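Local atomic coordinates of trwC protein (PDB entry 1ZM5), a protein that probably nicks and transfers one strand of plasmid DNA in conjugation, this part being its relaxase domain, which binds a divalent metal and DNA. Residues B[83-88]-B[161-166]; B[90-95]-B[157-162]; B[236-241]-B[265-270]. All coordinates share one frame; numbering follows the deposited sequence.

Interaction 1 of 3, residues B[83-88]-B[161-166]. With CU (copper (II) ion), chain D.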
loop_
_atom_site.group_PDB
_atom_site.type_symbol
_atom_site.label_atom_id
_atom_site.label_comp_id
_atom_site.label_asym_id
_atom_site.label_seq_id
_atom_site.Cartn_x
_atom_site.Cartn_y
_atom_site.Cartn_z
ATOM N N GLY B 83 -1.224 3.374 13.576
ATOM C CA GLY B 83 -1.272 3.865 12.215
ATOM C C GLY B 83 -2.362 3.270 11.341
ATOM O O GLY B 83 -3.196 2.478 11.779
ATOM N N LEU B 84 -2.339 3.679 10.082
ATOM C CA LEU B 84 -3.297 3.229 9.101
ATOM C C LEU B 84 -2.501 2.841 7.870
ATOM O O LEU B 84 -1.760 3.647 7.313
ATOM C CB LEU B 84 -4.272 4.360 8.787
ATOM C CG LEU B 84 -5.375 4.093 7.771
ATOM C CD1 LEU B 84 -6.238 2.917 8.210
ATOM C CD2 LEU B 84 -6.210 5.345 7.640
ATOM N N ASP B 85 -2.645 1.592 7.460
ATOM C CA ASP B 85 -1.930 1.081 6.311
ATOM C C ASP B 85 -2.787 1.146 5.051
ATOM O O ASP B 85 -3.878 0.563 4.995
ATOM C CB ASP B 85 -1.490 -0.362 6.595
ATOM C CG ASP B 85 -0.848 -1.047 5.388
ATOM O OD1 ASP B 85 -0.494 -0.368 4.397
ATOM O OD2 ASP B 85 -0.689 -2.288 5.437
ATOM N N LEU B 86 -2.298 1.886 4.059
ATOM C CA LEU B 86 -2.977 2.006 2.769
ATOM C C LEU B 86 -2.072 1.339 1.747
ATOM O O LEU B 86 -1.023 1.881 1.399
ATOM C CB LEU B 86 -3.176 3.470 2.362
ATOM C CG LEU B 86 -4.099 4.357 3.194
ATOM C CD1 LEU B 86 -4.238 5.716 2.515
ATOM C CD2 LEU B 86 -5.450 3.704 3.333
ATOM N N THR B 87 -2.476 0.172 1.262
ATOM C CA THR B 87 -1.664 -0.537 0.289
ATOM C C THR B 87 -2.166 -0.405 -1.141
ATOM O O THR B 87 -3.280 -0.818 -1.466
ATOM C CB THR B 87 -1.534 -2.037 0.667
ATOM O OG1 THR B 87 -0.805 -2.145 1.895
ATOM C CG2 THR B 87 -0.793 -2.815 -0.411
ATOM N N PHE B 88 -1.319 0.177 -1.986
ATOM C CA PHE B 88 -1.615 0.374 -3.398
ATOM C C PHE B 88 -0.950 -0.709 -4.229
ATOM O O PHE B 88 0.266 -0.837 -4.222
ATOM C CB PHE B 88 -1.076 1.717 -3.885
ATOM C CG PHE B 88 -1.608 2.898 -3.139
ATOM C CD1 PHE B 88 -1.109 3.224 -1.882
ATOM C CD2 PHE B 88 -2.592 3.700 -3.709
ATOM C CE1 PHE B 88 -1.580 4.343 -1.200
ATOM C CE2 PHE B 88 -3.070 4.818 -3.041
ATOM C CZ PHE B 88 -2.568 5.147 -1.784
ATOM N N HIS B 161 3.742 -2.963 -5.582
ATOM C CA HIS B 161 2.864 -2.320 -4.623
ATOM C C HIS B 161 3.611 -1.516 -3.580
ATOM O O HIS B 161 4.805 -1.723 -3.334
ATOM C CB HIS B 161 1.942 -3.346 -3.951
ATOM C CG HIS B 161 2.649 -4.354 -3.098
ATOM N ND1 HIS B 161 3.416 -5.373 -3.623
ATOM C CD2 HIS B 161 2.652 -4.536 -1.755
ATOM C CE1 HIS B 161 3.852 -6.143 -2.643
ATOM N NE2 HIS B 161 3.402 -5.658 -1.500
ATOM N N THR B 162 2.903 -0.569 -2.984
ATOM C CA THR B 162 3.489 0.271 -1.964
ATOM C C THR B 162 2.593 0.262 -0.742
ATOM O O THR B 162 1.361 0.278 -0.846
ATOM C CB THR B 162 3.626 1.742 -2.426
ATOM O OG1 THR B 162 4.435 1.816 -3.608
ATOM C CG2 THR B 162 4.244 2.582 -1.326
ATOM N N HIS B 163 3.234 0.220 0.416
ATOM C CA HIS B 163 2.554 0.267 1.690
ATOM C C HIS B 163 2.705 1.711 2.159
ATOM O O HIS B 163 3.814 2.168 2.440
ATOM C CB HIS B 163 3.240 -0.666 2.679
ATOM C CG HIS B 163 3.069 -2.115 2.352
ATOM N ND1 HIS B 163 1.858 -2.763 2.472
ATOM C CD2 HIS B 163 3.945 -3.031 1.875
ATOM C CE1 HIS B 163 1.994 -4.017 2.076
ATOM N NE2 HIS B 163 3.250 -4.204 1.710
ATOM N N ALA B 164 1.601 2.445 2.210
ATOM C CA ALA B 164 1.658 3.824 2.670
ATOM C C ALA B 164 1.216 3.782 4.126
ATOM O O ALA B 164 0.027 3.765 4.419
ATOM C CB ALA B 164 0.722 4.700 1.849
ATOM N N VAL B 165 2.170 3.736 5.042
ATOM C CA VAL B 165 1.804 3.681 6.443
ATOM C C VAL B 165 1.585 5.075 7.022
ATOM O O VAL B 165 2.530 5.835 7.266
ATOM C CB VAL B 165 2.868 2.944 7.280
ATOM C CG1 VAL B 165 2.445 2.922 8.752
ATOM C CG2 VAL B 165 3.030 1.521 6.774
ATOM N N ILE B 166 0.317 5.409 7.210
ATOM C CA ILE B 166 -0.034 6.693 7.771
ATOM C C ILE B 166 0.062 6.525 9.269
ATOM O O ILE B 166 -0.615 5.678 9.859
ATOM C CB ILE B 166 -1.459 7.101 7.399
ATOM C CG1 ILE B 166 -1.593 7.166 5.877
ATOM C CG2 ILE B 166 -1.772 8.467 7.987
ATOM C CD1 ILE B 166 -3.004 7.439 5.403
HETATM CU CU CU D . 4.409 -5.675 0.486
HETATM O O HOH W 1 2.599 -6.888 0.640
#

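Interaction 2 of 3, residues B[90-95]-B[157-162]. With CU (copper (II) ion), chain D; nucleotides of chain A.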
loop_
_atom_site.group_PDB
_atom_site.type_symbol
_atom_site.label_atom_id
_atom_site.label_comp_id
_atom_site.label_asym_id
_atom_site.label_seq_id
_atom_site.Cartn_x
_atom_site.Cartn_y
_atom_site.Cartn_z
ATOM N N ALA B 90 -0.604 -2.246 -8.122
ATOM C CA ALA B 90 -0.833 -2.007 -9.529
ATOM C C ALA B 90 -1.440 -3.201 -10.234
ATOM O O ALA B 90 -1.444 -4.312 -9.711
ATOM C CB ALA B 90 0.475 -1.634 -10.198
ATOM N N PRO B 91 -1.996 -2.973 -11.431
ATOM C CA PRO B 91 -2.596 -4.058 -12.207
ATOM C C PRO B 91 -1.468 -5.031 -12.518
ATOM O O PRO B 91 -0.316 -4.623 -12.606
ATOM C CB PRO B 91 -3.094 -3.341 -13.456
ATOM C CG PRO B 91 -3.479 -1.996 -12.914
ATOM C CD PRO B 91 -2.324 -1.667 -12.020
ATOM N N LYS B 92 -1.794 -6.306 -12.687
ATOM C CA LYS B 92 -0.793 -7.323 -12.972
ATOM C C LYS B 92 0.091 -6.967 -14.174
ATOM O O LYS B 92 1.311 -6.888 -14.058
ATOM C CB LYS B 92 -1.486 -8.663 -13.221
ATOM C CG LYS B 92 -0.525 -9.816 -13.484
ATOM C CD LYS B 92 0.464 -10.006 -12.338
ATOM C CE LYS B 92 -0.258 -10.313 -11.018
ATOM N NZ LYS B 92 0.693 -10.476 -9.881
ATOM N N SER B 93 -0.532 -6.772 -15.330
ATOM C CA SER B 93 0.201 -6.420 -16.547
ATOM C C SER B 93 1.203 -5.307 -16.266
ATOM O O SER B 93 2.340 -5.351 -16.739
ATOM C CB SER B 93 -0.770 -5.960 -17.637
ATOM O OG SER B 93 -1.519 -4.846 -17.188
ATOM N N VAL B 94 0.775 -4.312 -15.491
ATOM C CA VAL B 94 1.642 -3.190 -15.155
ATOM C C VAL B 94 2.866 -3.694 -14.408
ATOM O O VAL B 94 3.993 -3.303 -14.729
ATOM C CB VAL B 94 0.901 -2.134 -14.293
ATOM C CG1 VAL B 94 1.889 -1.123 -13.729
ATOM C CG2 VAL B 94 -0.132 -1.422 -15.134
ATOM N N SER B 95 2.644 -4.555 -13.414
ATOM C CA SER B 95 3.744 -5.133 -12.644
ATOM C C SER B 95 4.704 -5.888 -13.575
ATOM O O SER B 95 5.929 -5.814 -13.429
ATOM C CB SER B 95 3.207 -6.089 -11.575
ATOM O OG SER B 95 2.555 -5.378 -10.535
ATOM N N ASP B 157 5.381 -13.943 -7.414
ATOM C CA ASP B 157 4.991 -13.423 -8.721
ATOM C C ASP B 157 5.310 -11.921 -8.691
ATOM O O ASP B 157 5.474 -11.337 -7.612
ATOM C CB ASP B 157 3.475 -13.568 -8.963
ATOM C CG ASP B 157 3.062 -14.964 -9.423
ATOM O OD1 ASP B 157 3.775 -15.554 -10.267
ATOM O OD2 ASP B 157 1.996 -15.460 -8.959
ATOM N N PRO B 158 5.426 -11.284 -9.870
ATOM C CA PRO B 158 5.704 -9.843 -9.910
ATOM C C PRO B 158 4.450 -9.173 -9.324
ATOM O O PRO B 158 3.325 -9.464 -9.757
ATOM C CB PRO B 158 5.835 -9.552 -11.407
ATOM C CG PRO B 158 6.310 -10.839 -11.968
ATOM C CD PRO B 158 5.487 -11.865 -11.222
ATOM N N GLN B 159 4.634 -8.284 -8.356
ATOM C CA GLN B 159 3.499 -7.622 -7.715
ATOM C C GLN B 159 3.926 -6.255 -7.213
ATOM O O GLN B 159 4.306 -6.096 -6.052
ATOM C CB GLN B 159 2.999 -8.490 -6.544
ATOM C CG GLN B 159 1.776 -7.974 -5.783
ATOM C CD GLN B 159 0.569 -7.703 -6.669
ATOM O OE1 GLN B 159 0.499 -8.148 -7.811
ATOM N NE2 GLN B 159 -0.394 -6.973 -6.133
ATOM N N LEU B 160 3.858 -5.265 -8.093
ATOM C CA LEU B 160 4.266 -3.915 -7.736
ATOM C C LEU B 160 3.277 -3.273 -6.781
ATOM O O LEU B 160 2.104 -3.072 -7.108
ATOM C CB LEU B 160 4.427 -3.046 -9.000
ATOM C CG LEU B 160 4.805 -1.565 -8.788
ATOM C CD1 LEU B 160 6.122 -1.463 -8.042
ATOM C CD2 LEU B 160 4.912 -0.857 -10.129
ATOM N N HIS B 161 3.742 -2.963 -5.582
ATOM C CA HIS B 161 2.864 -2.320 -4.623
ATOM C C HIS B 161 3.611 -1.516 -3.580
ATOM O O HIS B 161 4.805 -1.723 -3.334
ATOM C CB HIS B 161 1.942 -3.346 -3.951
ATOM C CG HIS B 161 2.649 -4.354 -3.098
ATOM N ND1 HIS B 161 3.416 -5.373 -3.623
ATOM C CD2 HIS B 161 2.652 -4.536 -1.755
ATOM C CE1 HIS B 161 3.852 -6.143 -2.643
ATOM N NE2 HIS B 161 3.402 -5.658 -1.500
ATOM N N THR B 162 2.903 -0.569 -2.984
ATOM C CA THR B 162 3.489 0.271 -1.964
ATOM C C THR B 162 2.593 0.262 -0.742
ATOM O O THR B 162 1.361 0.278 -0.846
ATOM C CB THR B 162 3.626 1.742 -2.426
ATOM O OG1 THR B 162 4.435 1.816 -3.608
ATOM C CG2 THR B 162 4.244 2.582 -1.326
HETATM CU CU CU D . 4.409 -5.675 0.486
ATOM P P DT A 23 -7.352 -9.504 -11.385
ATOM O OP1 DT A 23 -6.813 -8.935 -12.631
ATOM O OP2 DT A 23 -8.207 -10.729 -11.436
ATOM O "O5'" DT A 23 -6.140 -9.753 -10.375
ATOM C "C5'" DT A 23 -5.020 -10.596 -10.731
ATOM C "C4'" DT A 23 -3.739 -10.006 -10.182
ATOM O "O4'" DT A 23 -3.758 -8.599 -10.466
ATOM C "C3'" DT A 23 -3.470 -10.157 -8.675
ATOM O "O3'" DT A 23 -2.235 -10.919 -8.643
ATOM C "C2'" DT A 23 -2.838 -8.825 -8.286
ATOM C "C1'" DT A 23 -3.173 -7.867 -9.419
ATOM N N1 DT A 23 -3.959 -6.646 -9.235
ATOM C C2 DT A 23 -3.626 -5.746 -8.248
ATOM O O2 DT A 23 -2.790 -5.967 -7.391
ATOM N N3 DT A 23 -4.316 -4.559 -8.312
ATOM C C4 DT A 23 -5.291 -4.209 -9.225
ATOM O O4 DT A 23 -5.794 -3.102 -9.181
ATOM C C5 DT A 23 -5.633 -5.227 -10.185
ATOM C C7 DT A 23 -6.699 -4.945 -11.195
ATOM C C6 DT A 23 -4.973 -6.384 -10.131
ATOM P P DC A 24 -1.909 -11.977 -7.472
ATOM O OP1 DC A 24 -0.432 -12.025 -7.357
ATOM O OP2 DC A 24 -2.655 -13.215 -7.798
ATOM O "O5'" DC A 24 -2.483 -11.345 -6.128
ATOM C "C5'" DC A 24 -1.713 -10.445 -5.322
ATOM C "C4'" DC A 24 -2.477 -10.144 -4.054
ATOM O "O4'" DC A 24 -3.833 -9.837 -4.432
ATOM C "C3'" DC A 24 -2.560 -11.300 -3.049
ATOM O "O3'" DC A 24 -1.825 -10.816 -1.915
ATOM C "C2'" DC A 24 -3.956 -11.164 -2.463
ATOM C "C1'" DC A 24 -4.736 -10.326 -3.461
ATOM N N1 DC A 24 -5.898 -10.897 -4.151
ATOM C C2 DC A 24 -7.088 -11.031 -3.442
ATOM O O2 DC A 24 -7.084 -10.783 -2.227
ATOM N N3 DC A 24 -8.209 -11.424 -4.094
ATOM C C4 DC A 24 -8.152 -11.705 -5.400
ATOM N N4 DC A 24 -9.279 -12.075 -6.017
ATOM C C5 DC A 24 -6.934 -11.621 -6.136
ATOM C C6 DC A 24 -5.841 -11.227 -5.476
HETATM O O HOH W 2 0.114 -6.544 -9.921
HETATM O O HOH W 1 2.599 -6.888 0.640
#

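Interaction 3 of 3, residues B[236-241]-B[265-270]. With nucleotides of chain A.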
loop_
_atom_site.group_PDB
_atom_site.type_symbol
_atom_site.label_atom_id
_atom_site.label_comp_id
_atom_site.label_asym_id
_atom_site.label_seq_id
_atom_site.Cartn_x
_atom_site.Cartn_y
_atom_site.Cartn_z
ATOM N N THR B 236 -4.065 -15.598 -6.686
ATOM C CA THR B 236 -5.431 -15.495 -7.175
ATOM C C THR B 236 -5.951 -16.912 -7.398
ATOM O O THR B 236 -7.055 -17.262 -6.968
ATOM C CB THR B 236 -5.474 -14.714 -8.515
ATOM O OG1 THR B 236 -5.014 -13.374 -8.297
ATOM C CG2 THR B 236 -6.884 -14.681 -9.086
ATOM N N GLU B 237 -5.142 -17.734 -8.057
ATOM C CA GLU B 237 -5.545 -19.107 -8.328
ATOM C C GLU B 237 -5.732 -19.908 -7.037
ATOM O O GLU B 237 -6.627 -20.748 -6.953
ATOM C CB GLU B 237 -4.524 -19.802 -9.224
ATOM C CG GLU B 237 -4.998 -21.165 -9.703
ATOM O OE1 GLU B 237 -4.303 -22.969 -11.078
ATOM O OE2 GLU B 237 -2.823 -21.392 -10.649
ATOM N N GLN B 238 -4.899 -19.641 -6.033
ATOM C CA GLN B 238 -5.006 -20.337 -4.746
ATOM C C GLN B 238 -6.319 -19.966 -4.063
ATOM O O GLN B 238 -6.989 -20.817 -3.487
ATOM C CB GLN B 238 -3.825 -19.980 -3.830
ATOM C CG GLN B 238 -2.507 -20.575 -4.293
ATOM C CD GLN B 238 -1.348 -20.275 -3.355
ATOM O OE1 GLN B 238 -0.349 -20.996 -3.350
ATOM N NE2 GLN B 238 -1.463 -19.202 -2.569
ATOM N N ILE B 239 -6.685 -18.691 -4.145
ATOM C CA ILE B 239 -7.917 -18.217 -3.544
ATOM C C ILE B 239 -9.111 -18.828 -4.255
ATOM O O ILE B 239 -10.080 -19.227 -3.618
ATOM C CB ILE B 239 -8.017 -16.687 -3.623
ATOM C CG1 ILE B 239 -6.981 -16.061 -2.694
ATOM C CG2 ILE B 239 -9.409 -16.237 -3.242
ATOM C CD1 ILE B 239 -6.975 -14.559 -2.725
ATOM N N ALA B 240 -9.037 -18.902 -5.577
ATOM C CA ALA B 240 -10.125 -19.475 -6.346
ATOM C C ALA B 240 -10.257 -20.961 -6.029
ATOM O O ALA B 240 -11.363 -21.502 -6.037
ATOM C CB ALA B 240 -9.882 -19.270 -7.856
ATOM N N GLU B 241 -9.136 -21.629 -5.753
ATOM C CA GLU B 241 -9.200 -23.056 -5.455
ATOM C C GLU B 241 -9.882 -23.264 -4.114
ATOM O O GLU B 241 -10.646 -24.200 -3.943
ATOM C CB GLU B 241 -7.815 -23.709 -5.410
ATOM C CG GLU B 241 -7.907 -25.234 -5.590
ATOM C CD GLU B 241 -6.701 -26.009 -5.067
ATOM O OE1 GLU B 241 -5.547 -25.598 -5.327
ATOM O OE2 GLU B 241 -6.919 -27.052 -4.410
ATOM N N SER B 265 -5.342 -19.810 2.387
ATOM C CA SER B 265 -4.815 -20.391 1.161
ATOM C C SER B 265 -3.335 -20.050 1.013
ATOM O O SER B 265 -2.663 -20.545 0.113
ATOM C CB SER B 265 -5.598 -19.891 -0.051
ATOM O OG SER B 265 -5.393 -18.503 -0.256
ATOM N N ARG B 266 -2.828 -19.208 1.908
ATOM C CA ARG B 266 -1.426 -18.813 1.871
ATOM C C ARG B 266 -0.510 -19.989 2.158
ATOM O O ARG B 266 -0.796 -20.811 3.023
ATOM C CB ARG B 266 -1.148 -17.716 2.896
ATOM C CG ARG B 266 -1.678 -16.355 2.516
ATOM C CD ARG B 266 -1.431 -15.371 3.640
ATOM N NE ARG B 266 -2.109 -14.103 3.405
ATOM C CZ ARG B 266 -2.260 -13.161 4.326
ATOM N NH1 ARG B 266 -1.780 -13.345 5.551
ATOM N NH2 ARG B 266 -2.893 -12.035 4.021
ATOM N N ALA B 267 0.597 -20.058 1.426
ATOM C CA ALA B 267 1.567 -21.123 1.610
ATOM C C ALA B 267 2.695 -20.610 2.499
ATOM O O ALA B 267 2.641 -19.482 2.990
ATOM C CB ALA B 267 2.110 -21.569 0.266
ATOM N N LYS B 268 3.712 -21.443 2.698
ATOM C CA LYS B 268 4.860 -21.101 3.536
ATOM C C LYS B 268 5.765 -20.045 2.897
ATOM O O LYS B 268 6.216 -20.202 1.759
ATOM C CB LYS B 268 5.660 -22.369 3.837
ATOM C CG LYS B 268 4.790 -23.519 4.330
ATOM C CD LYS B 268 4.085 -23.180 5.639
ATOM C CE LYS B 268 5.072 -23.131 6.799
ATOM N NZ LYS B 268 5.763 -24.445 6.994
ATOM N N LYS B 269 6.032 -18.981 3.653
ATOM C CA LYS B 269 6.860 -17.863 3.195
ATOM C C LYS B 269 8.360 -18.164 3.148
ATOM O O LYS B 269 9.066 -17.981 4.142
ATOM C CB LYS B 269 6.625 -16.646 4.098
ATOM C CG LYS B 269 5.166 -16.432 4.498
ATOM C CD LYS B 269 4.262 -16.325 3.276
ATOM C CE LYS B 269 2.800 -16.183 3.665
ATOM N NZ LYS B 269 1.920 -16.161 2.462
ATOM N N THR B 270 8.844 -18.608 1.990
ATOM C CA THR B 270 10.262 -18.918 1.821
ATOM C C THR B 270 11.007 -17.858 1.011
ATOM O O THR B 270 10.439 -17.227 0.117
ATOM C CB THR B 270 10.466 -20.274 1.127
ATOM O OG1 THR B 270 11.837 -20.393 0.722
ATOM P P DC A 24 -1.909 -11.977 -7.472
ATOM O OP1 DC A 24 -0.432 -12.025 -7.357
ATOM O OP2 DC A 24 -2.655 -13.215 -7.798
ATOM O "O5'" DC A 24 -2.483 -11.345 -6.128
ATOM C "C5'" DC A 24 -1.713 -10.445 -5.322
ATOM C "C4'" DC A 24 -2.477 -10.144 -4.054
ATOM O "O4'" DC A 24 -3.833 -9.837 -4.432
ATOM C "C3'" DC A 24 -2.560 -11.300 -3.049
ATOM O "O3'" DC A 24 -1.825 -10.816 -1.915
ATOM C "C2'" DC A 24 -3.956 -11.164 -2.463
ATOM C "C1'" DC A 24 -4.736 -10.326 -3.461
ATOM N N1 DC A 24 -5.898 -10.897 -4.151
ATOM C C2 DC A 24 -7.088 -11.031 -3.442
ATOM O O2 DC A 24 -7.084 -10.783 -2.227
ATOM N N3 DC A 24 -8.209 -11.424 -4.094
ATOM C C4 DC A 24 -8.152 -11.705 -5.400
ATOM N N4 DC A 24 -9.279 -12.075 -6.017
ATOM C C5 DC A 24 -6.934 -11.621 -6.136
ATOM C C6 DC A 24 -5.841 -11.227 -5.476
ATOM P P DT A 25 -1.134 -11.828 -0.867
ATOM O OP1 DT A 25 0.297 -11.867 -1.290
ATOM O OP2 DT A 25 -1.891 -13.085 -0.709
ATOM O "O5'" DT A 25 -1.252 -11.054 0.525
ATOM C "C5'" DT A 25 -0.362 -9.990 0.863
ATOM C "C4'" DT A 25 -0.959 -9.137 1.962
ATOM O "O4'" DT A 25 -1.285 -9.966 3.103
ATOM C "C3'" DT A 25 0.022 -8.106 2.508
ATOM O "O3'" DT A 25 0.081 -6.927 1.687
ATOM C "C2'" DT A 25 -0.432 -7.906 3.945
ATOM C "C1'" DT A 25 -1.093 -9.236 4.313
ATOM O O2 DT A 25 1.345 -10.373 3.706
ATOM O O4 DT A 25 1.792 -12.430 7.716
ATOM C C7 DT A 25 -0.711 -11.424 8.747
ATOM P P DT A 23 -7.352 -9.504 -11.385
ATOM O OP1 DT A 23 -6.813 -8.935 -12.631
ATOM O OP2 DT A 23 -8.207 -10.729 -11.436
ATOM O "O5'" DT A 23 -6.140 -9.753 -10.375
ATOM C "C5'" DT A 23 -5.020 -10.596 -10.731
ATOM C "C4'" DT A 23 -3.739 -10.006 -10.182
ATOM O "O4'" DT A 23 -3.758 -8.599 -10.466
ATOM C "C3'" DT A 23 -3.470 -10.157 -8.675
ATOM O "O3'" DT A 23 -2.235 -10.919 -8.643
ATOM C "C2'" DT A 23 -2.838 -8.825 -8.286
ATOM C "C1'" DT A 23 -3.173 -7.867 -9.419
ATOM N N1 DT A 23 -3.959 -6.646 -9.235
ATOM C C2 DT A 23 -3.626 -5.746 -8.248
ATOM O O2 DT A 23 -2.790 -5.967 -7.391
ATOM N N3 DT A 23 -4.316 -4.559 -8.312
ATOM C C4 DT A 23 -5.291 -4.209 -9.225
ATOM O O4 DT A 23 -5.794 -3.102 -9.181
ATOM C C5 DT A 23 -5.633 -5.227 -10.185
ATOM C C7 DT A 23 -6.699 -4.945 -11.195
ATOM C C6 DT A 23 -4.973 -6.384 -10.131
#

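Interaction 1 of 3, residues B[83-88]-B[161-166]
Thr87 and His163 carry nearly the same first torsion: Thr87 OG1 (chi1 -65°) and His163 CG (-69°) are each set anti to their own carbonyl carbon, and the two side chains lie side by side as a non-hydrogen-bonded antiparallel pair. His163 ND1 therefore donates to Thr87 OG1 at 2.8 Å, though the bond is bent (130° at the hydrogen) and the hydroxyl sits off the imidazole plane. Thr87 OG1 passes the bond on to the syn side of Asp85 OD1 at 3.1 Å, a second-shell relay that, with the metal bond, probably helps hold the ring's rotation. With ND1 occupied as donor, His163 NE2 is left to bind copper at 2.2 Å. His161 NE2 binds it at the same length, and His150 and a water complete the ligands, the three-histidine metal site expected of a relaxase of the HUH class. The other face of the strand pair is largely apolar: Leu86 CD1 meets Ile166 CD1 at 3.6 Å, and Ala164 CB comes to the edge of the Phe88 ring, 3.8 Å from Phe88 CE1. Between the faces runs the antiparallel backbone pairing, for example Ala164 N to Leu86 O at 2.8 Å. Strand 2-8 pairs with the far edge of strand 81-89 and strand 145-152 with that of strand 158-171, while helix 104-122 packs on Leu86, Phe88 and Ala164.

Interaction 2 of 3, residues B[90-95]-B[157-162]
The DNA-binding site beside the metal is built here from Lys92 and Gln159, whose side chains cross at about a right angle. Bends at chi2 and chi3 (57° and 60°) fold the lysine chain back, so that its ammonium reaches Pro158 O at 2.8 Å and Gln159 OE1 at 3.1 Å. The same Lys92 NZ donates to OP1 of DC24 of chain A at 3.2 Å and to Phe232 O, so its three hydrogens are shared among four acceptors. Gln159 OE1 also accepts from water 2, and this double grip fixes which way the amide faces: Gln159 NE2 is turned to O2 of DT23 of chain A, at 2.9 Å and nearly straight (165°). Water 2 further donates to Ala90 O and accepts from Ser95 OG, which itself takes the Leu160 N hydrogen at 2.8 Å. The bond from Ala90 N to Leu160 O, 3.0 Å, adds one backbone link two residues beyond the Phe88-Thr162 pair, just before helix 92-100 begins. Around this junction, Ala90, Pro91 and Val94 pack on helix 189-206, and Leu160 lies against Ile107 and His110 of helix 104-122.

Interaction 3 of 3, residues B[236-241]-B[265-270]
Ser265 and Gln238 account for most of this contact, a helix-to-loop packing in which helix 234-245 meets the loop joining helices 255-264 and 274-287, next to the bound DNA strand. Their CA atoms are the nearest across the contact, 5.9 Å apart, and the two segments together bury only 166 Å². Ser265 CB rests 3.8 Å from the backbone oxygen Gln238 O, and in return the aliphatic base of the glutamine, Gln238 CB, stands 4.1 Å from Ser265 O. The serine hydroxyl lies between its backbone N and carbonyl carbon (chi1 67°), which turns it back to Ala261 O at the end of the preceding helix. Arg235 NH1 donates to the same Ser265 OG, so this polar atom is satisfied by neighbours outside the pair. Ile239 adds a smaller contact, its CG1 lying 3.8 Å from the hydroxyl Ser265 OG. Next along the loop, the side chain of Arg266 sets off away from the helix; it is extended from CG to NE and brings NH2 to 2.8 Å from O4' of DT25 of chain A. With an alanine here, the sugar of DT25 would probably lose its guanidinium neighbour and a gap would be left beside it. The helix meets the DNA too: Thr236 N donates to OP2 of DC24 of chain A at 3.0 Å. Farther along, Ile239 CD1 lies against the cytosine of DC24, 3.6 Å from its C2.

How the interactions relate
Interactions 1 and 2 are both buried and share strand 158-171, with His161 and Thr162 common to them. Their centres are 15 Å apart, and strand 81-89 is followed by helix 92-100, so the two contacts succeed one another along the same chain path. Interaction 1, close to the centre of the chain, combines regular strand pairing with imidazole-metal chemistry on one face and mostly hydrocarbon on the other. At the end of the same sheet, interaction 2 relies instead on lysine and amide bonds to DNA, with a water bridging within the protein. Interaction 3 lies at the surface, about 17 Å from interaction 2 between centres, and uses other elements; no clear hydrogen bond joins its segments, and DT23 and DC24 of chain A neighbour both contacts.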